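Local coordinates for LacI family sugar-binding transcriptional regulator (Enterococcus faecalis V583, PDB 4RK0), which binds alpha-D-ribofuranose in the crystal and probably acts as a sugar-responsive transcription factor of the LacI family, at residues Tyr208-Tyr213 / Pro224-Ile229; Thr228-Val233 / Pro261-Glu266. All coordinates share one frame; numbering follows the deposited sequence.

In the fold
Both contacts use strand 228-230; with the residues before it, it lies against the end of strand 209-211 in contact 1 and pairs with strand 257-265 in contact 2. Contact 1 is wholly buried: two backbone bonds, one of them weak, accompany a CH-pi contact between Y213 and I229. Contact 2 is partly exposed and regular, with an antiparallel pairing of four backbone bonds, one of them weak, and its Q231 reaches the ribose. Their centres lie 11 Å apart, and they share T228 and I229. Packing continues from one to the other through I211 CD1 and L264 CD1, 3.7 Å apart, and Y213 CE1 lies 3.7 Å from Q231 CG, beside the sugar pocket.

Contact 1: residues Tyr208-Tyr213 / Pro224-Ile229; sequences YSIIGY and PPLTTI
L226 meets I210 where the last strand of a parallel sheet, 209-211, leads into the sugar-pocket loop of this periplasmic-binding-protein-like fold. L226 CG stands anti to its backbone N (chi1 175°), and its CD1 branch lies 4.1 Å from I210 CG2; helix 187-199 packs against the same leucine. At T227 the backbone does the work. T227 O accepts the N-H of G212 at 2.9 Å, nearly straight at 171°, while I211 CA approaches this oxygen in a CA-H...O contact. The T227 methyl CG2 rests against I211 CD1, and its hydroxyl turns to the backbone N of R267, tying the segment to the chain beyond strand 257-265. T228 sets its OG1 against the G212 backbone, 3.1 Å from G212 C. That hydroxyl is hydrogen-bonded to D187 OD1, so its polar partner lies at the start of helix 187-199, and its approach to Y213 N is close without suitable bonding geometry. I229 N then gives G212 O a weak bond of 3.4 Å, so G212 uses both its N, firmly, and its O, weakly. The I229 side chain turns toward the opposite segment and covers one face of the Y213 ring: CB is 3.8 Å from the centroid and 20° off the ring normal, a CH-pi contact. R143, which hydrogen-bonds the ribose, makes a cation-pi contact with this tyrosine, whose side chain is about 5 Å from the sugar. Farther over the ring, the I229 methyl CG2 lies 3.6 Å from Y213 CZ, while CD1 reaches back to I211 CD1.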
loop_
_atom_site.group_PDB
_atom_site.type_symbol
_atom_site.label_atom_id
_atom_site.label_comp_id
_atom_site.label_asym_id
_atom_site.label_seq_id
_atom_site.Cartn_x
_atom_site.Cartn_y
_atom_site.Cartn_z
ATOM N N TYR A 208 4.058 24.280 13.033
ATOM C CA TYR A 208 2.870 24.111 12.213
ATOM C C TYR A 208 2.006 23.007 12.747
ATOM O O TYR A 208 2.496 21.952 13.097
ATOM C CB TYR A 208 3.222 23.773 10.783
ATOM C CG TYR A 208 3.918 24.867 10.040
ATOM C CD1 TYR A 208 5.301 24.964 10.058
ATOM C CD2 TYR A 208 3.204 25.806 9.303
ATOM C CE1 TYR A 208 5.956 25.978 9.377
ATOM C CE2 TYR A 208 3.857 26.810 8.604
ATOM C CZ TYR A 208 5.239 26.881 8.635
ATOM O OH TYR A 208 5.907 27.873 7.961
ATOM N N SER A 209 0.710 23.303 12.817
ATOM C CA SER A 209 -0.322 22.344 13.146
ATOM C C SER A 209 -0.775 21.799 11.825
ATOM O O SER A 209 -1.029 22.574 10.886
ATOM C CB SER A 209 -1.493 23.040 13.877
ATOM O OG SER A 209 -1.205 23.279 15.240
ATOM N N ILE A 210 -0.853 20.471 11.739
ATOM C CA ILE A 210 -1.312 19.800 10.553
ATOM C C ILE A 210 -2.415 18.805 10.859
ATOM O O ILE A 210 -2.302 17.997 11.773
ATOM C CB ILE A 210 -0.161 19.007 9.882
ATOM C CG1 ILE A 210 0.995 19.978 9.573
ATOM C CG2 ILE A 210 -0.651 18.273 8.640
ATOM C CD1 ILE A 210 2.224 19.358 8.943
ATOM N N ILE A 211 -3.439 18.834 10.008
ATOM C CA ILE A 211 -4.501 17.829 10.006
ATOM C C ILE A 211 -4.613 17.232 8.607
ATOM O O ILE A 211 -4.652 17.970 7.588
ATOM C CB ILE A 211 -5.887 18.399 10.442
ATOM C CG1 ILE A 211 -6.968 17.305 10.416
ATOM C CG2 ILE A 211 -6.316 19.562 9.563
ATOM C CD1 ILE A 211 -8.170 17.648 11.284
ATOM N N GLY A 212 -4.667 15.903 8.576
ATOM C CA GLY A 212 -4.757 15.123 7.388
ATOM C C GLY A 212 -6.158 14.677 7.018
ATOM O O GLY A 212 -7.135 15.159 7.566
ATOM N N TYR A 213 -6.239 13.725 6.088
ATOM C CA TYR A 213 -7.480 13.100 5.733
ATOM C C TYR A 213 -7.290 11.639 5.271
ATOM O O TYR A 213 -6.490 11.349 4.373
ATOM C CB TYR A 213 -8.162 13.936 4.657
ATOM C CG TYR A 213 -9.675 13.818 4.634
ATOM C CD1 TYR A 213 -10.304 12.673 4.139
ATOM C CD2 TYR A 213 -10.483 14.860 5.071
ATOM C CE1 TYR A 213 -11.695 12.564 4.122
ATOM C CE2 TYR A 213 -11.875 14.766 5.001
ATOM C CZ TYR A 213 -12.465 13.600 4.540
ATOM O OH TYR A 213 -13.849 13.461 4.508
ATOM N N PRO A 224 5.022 13.778 14.835
ATOM C CA PRO A 224 4.115 13.149 15.783
ATOM C C PRO A 224 2.941 12.411 15.118
ATOM O O PRO A 224 2.679 12.652 13.946
ATOM C CB PRO A 224 3.590 14.351 16.578
ATOM C CG PRO A 224 3.538 15.423 15.547
ATOM C CD PRO A 224 4.689 15.188 14.590
ATOM N N PRO A 225 2.216 11.550 15.871
ATOM C CA PRO A 225 1.067 10.881 15.280
ATOM C C PRO A 225 0.083 11.917 14.717
ATOM O O PRO A 225 -0.157 12.971 15.351
ATOM C CB PRO A 225 0.489 10.062 16.417
ATOM C CG PRO A 225 1.668 9.786 17.289
ATOM C CD PRO A 225 2.602 10.939 17.159
ATOM N N LEU A 226 -0.443 11.598 13.539
ATOM C CA LEU A 226 -1.176 12.559 12.689
ATOM C C LEU A 226 -2.687 12.562 13.008
ATOM O O LEU A 226 -3.385 11.523 12.944
ATOM C CB LEU A 226 -0.932 12.250 11.198
ATOM C CG LEU A 226 -1.708 13.077 10.183
ATOM C CD1 LEU A 226 -1.282 14.543 10.246
ATOM C CD2 LEU A 226 -1.495 12.503 8.787
ATOM N N THR A 227 -3.148 13.762 13.345
ATOM C CA THR A 227 -4.543 14.099 13.538
ATOM C C THR A 227 -5.131 14.138 12.168
ATOM O O THR A 227 -4.538 14.740 11.249
ATOM C CB THR A 227 -4.670 15.464 14.238
ATOM O OG1 THR A 227 -4.185 15.361 15.581
ATOM C CG2 THR A 227 -6.139 15.960 14.271
ATOM N N THR A 228 -6.294 13.517 12.009
ATOM C CA THR A 228 -6.829 13.282 10.681
ATOM C C THR A 228 -8.337 13.033 10.709
ATOM O O THR A 228 -8.929 12.901 11.767
ATOM C CB THR A 228 -6.115 12.059 10.056
ATOM O OG1 THR A 228 -6.425 12.019 8.679
ATOM C CG2 THR A 228 -6.494 10.744 10.738
ATOM N N ILE A 229 -8.946 13.029 9.540
ATOM C CA ILE A 229 -10.347 12.654 9.384
ATOM C C ILE A 229 -10.405 11.246 8.908
ATOM O O ILE A 229 -9.831 10.937 7.872
ATOM C CB ILE A 229 -11.037 13.549 8.333
ATOM C CG1 ILE A 229 -11.015 14.999 8.760
ATOM C CG2 ILE A 229 -12.484 13.075 8.128
ATOM C CD1 ILE A 229 -11.434 15.296 10.179
#

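Contact 2: residues Thr228-Val233 / Pro261-Glu266; sequences TIAQPV and PVQLIE. With RIB (alpha-D-ribofuranose), chain E.
T228 and I265 begin an antiparallel beta pairing at one margin of the mixed sheet, where the two segments run side by side as the chain passes between the two lobes, the hinge of LacI-type sugar-binding domains. They form a hydrogen-bonded pair: I265 N gives to T228 O at 2.8 Å, and T228 N gives back to I265 O. Their side chains lie side by side on one face. The next pair, I229 and L264, is non-hydrogen-bonded and turns to the other face, where I229 CD1 touches L264 CD1 at 3.8 Å and I229 CG2 meets V262 CG2; L115 of helix 109-122 also packs on I229. A230 restores the hydrogen-bonded register, with a 2.7 Å bond from its N to Q263 O and a weak return from Q263 N to A230 O. A230 CB fits against I265 CG1 at 3.7 Å, on the face shared with T228. Q231 sets its CB away from 261-266; with CG anti to the carbonyl carbon (chi1 -66°) and chi2 at -161° the chain stretches out, putting the amide at the ribose. Q231 NE2 gives ribose O2 a bond of 3.1 Å that is almost straight at 174°. The amide is held at both atoms: OE1 bonds T107 OG1, while NE2 also bonds D214 OD1, and D214 itself binds the sugar. Beyond it P232 centres an inverse gamma turn and occupies the N-cap position of helix 233-249; its ring carbon CD packs 3.3 Å from P261 O.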
loop_
_atom_site.group_PDB
_atom_site.type_symbol
_atom_site.label_atom_id
_atom_site.label_comp_id
_atom_site.label_asym_id
_atom_site.label_seq_id
_atom_site.Cartn_x
_atom_site.Cartn_y
_atom_site.Cartn_z
ATOM N N THR A 228 -6.294 13.517 12.009
ATOM C CA THR A 228 -6.829 13.282 10.681
ATOM C C THR A 228 -8.337 13.033 10.709
ATOM O O THR A 228 -8.929 12.901 11.767
ATOM C CB THR A 228 -6.115 12.059 10.056
ATOM O OG1 THR A 228 -6.425 12.019 8.679
ATOM C CG2 THR A 228 -6.494 10.744 10.738
ATOM N N ILE A 229 -8.946 13.029 9.540
ATOM C CA ILE A 229 -10.347 12.654 9.384
ATOM C C ILE A 229 -10.405 11.246 8.908
ATOM O O ILE A 229 -9.831 10.937 7.872
ATOM C CB ILE A 229 -11.037 13.549 8.333
ATOM C CG1 ILE A 229 -11.015 14.999 8.760
ATOM C CG2 ILE A 229 -12.484 13.075 8.128
ATOM C CD1 ILE A 229 -11.434 15.296 10.179
ATOM N N ALA A 230 -11.081 10.373 9.653
ATOM C CA ALA A 230 -11.127 8.978 9.299
ATOM C C ALA A 230 -12.262 8.657 8.325
ATOM O O ALA A 230 -13.418 8.944 8.594
ATOM C CB ALA A 230 -11.290 8.090 10.543
ATOM N N GLN A 231 -11.899 8.034 7.214
ATOM C CA GLN A 231 -12.855 7.389 6.308
ATOM C C GLN A 231 -12.911 5.908 6.619
ATOM O O GLN A 231 -11.882 5.315 6.846
ATOM C CB GLN A 231 -12.408 7.494 4.847
ATOM C CG GLN A 231 -12.381 8.909 4.280
ATOM C CD GLN A 231 -12.380 8.878 2.774
ATOM O OE1 GLN A 231 -13.350 8.410 2.158
ATOM N NE2 GLN A 231 -11.280 9.317 2.162
ATOM N N PRO A 232 -14.113 5.303 6.571
ATOM C CA PRO A 232 -14.280 3.886 6.852
ATOM C C PRO A 232 -14.047 3.056 5.617
ATOM O O PRO A 232 -14.993 2.518 5.040
ATOM C CB PRO A 232 -15.738 3.801 7.348
ATOM C CG PRO A 232 -16.439 4.924 6.644
ATOM C CD PRO A 232 -15.403 6.024 6.533
ATOM N N VAL A 233 -12.785 2.970 5.215
ATOM C CA VAL A 233 -12.422 2.481 3.884
ATOM C C VAL A 233 -12.599 1.011 3.710
ATOM O O VAL A 233 -13.037 0.574 2.641
ATOM C CB VAL A 233 -10.995 2.924 3.371
ATOM C CG1 VAL A 233 -9.849 2.429 4.261
ATOM C CG2 VAL A 233 -10.799 2.504 1.932
ATOM N N PRO A 261 -20.410 7.691 7.073
ATOM C CA PRO A 261 -19.948 8.804 7.875
ATOM C C PRO A 261 -18.422 8.822 8.090
ATOM O O PRO A 261 -17.757 7.839 7.853
ATOM C CB PRO A 261 -20.660 8.576 9.211
ATOM C CG PRO A 261 -20.663 7.098 9.326
ATOM C CD PRO A 261 -20.957 6.609 7.929
ATOM N N VAL A 262 -17.917 9.979 8.471
ATOM C CA VAL A 262 -16.496 10.160 8.808
ATOM C C VAL A 262 -16.396 10.754 10.216
ATOM O O VAL A 262 -17.378 11.289 10.734
ATOM C CB VAL A 262 -15.770 11.069 7.770
ATOM C CG1 VAL A 262 -15.864 10.464 6.386
ATOM C CG2 VAL A 262 -16.272 12.497 7.773
ATOM N N GLN A 263 -15.217 10.694 10.838
ATOM C CA GLN A 263 -15.004 11.359 12.143
ATOM C C GLN A 263 -13.572 11.834 12.310
ATOM O O GLN A 263 -12.642 11.297 11.662
ATOM C CB GLN A 263 -15.336 10.388 13.263
ATOM C CG GLN A 263 -14.356 9.262 13.357
ATOM C CD GLN A 263 -14.803 8.214 14.349
ATOM O OE1 GLN A 263 -15.291 8.541 15.428
ATOM N NE2 GLN A 263 -14.641 6.950 13.988
ATOM N N LEU A 264 -13.415 12.847 13.142
ATOM C CA LEU A 264 -12.115 13.376 13.534
ATOM C C LEU A 264 -11.408 12.414 14.478
ATOM O O LEU A 264 -12.009 11.900 15.416
ATOM C CB LEU A 264 -12.297 14.696 14.242
ATOM C CG LEU A 264 -11.062 15.352 14.829
ATOM C CD1 LEU A 264 -10.085 15.704 13.730
ATOM C CD2 LEU A 264 -11.470 16.596 15.621
ATOM N N ILE A 265 -10.144 12.170 14.201
ATOM C CA ILE A 265 -9.260 11.389 15.073
ATOM C C ILE A 265 -8.200 12.309 15.536
ATOM O O ILE A 265 -7.342 12.679 14.755
ATOM C CB ILE A 265 -8.568 10.235 14.339
ATOM C CG1 ILE A 265 -9.591 9.347 13.634
ATOM C CG2 ILE A 265 -7.763 9.385 15.339
ATOM C CD1 ILE A 265 -10.575 8.657 14.548
ATOM N N GLU A 266 -8.256 12.713 16.800
ATOM C CA GLU A 266 -7.295 13.648 17.322
ATOM C C GLU A 266 -6.087 12.908 17.852
ATOM O O GLU A 266 -6.210 11.999 18.689
ATOM C CB GLU A 266 -7.932 14.515 18.405
ATOM C CG GLU A 266 -7.032 15.589 18.994
ATOM C CD GLU A 266 -7.814 16.647 19.766
ATOM O OE1 GLU A 266 -9.051 16.501 19.886
ATOM O OE2 GLU A 266 -7.199 17.628 20.247
HETATM O O5 RIB E . -6.080 9.306 0.017
HETATM C C5 RIB E . -6.481 9.022 -1.314
HETATM C C4 RIB E . -7.582 9.951 -1.588
HETATM O O4 RIB E . -8.054 9.924 -2.960
HETATM C C3 RIB E . -8.539 9.397 -0.551
HETATM O O3 RIB E . -8.725 10.509 0.327
HETATM C C2 RIB E . -9.695 8.935 -1.442
HETATM O O2 RIB E . -10.939 9.374 -0.955
HETATM C C1 RIB E . -9.359 9.332 -2.890
HETATM O O1 RIB E . -10.412 10.048 -3.512
#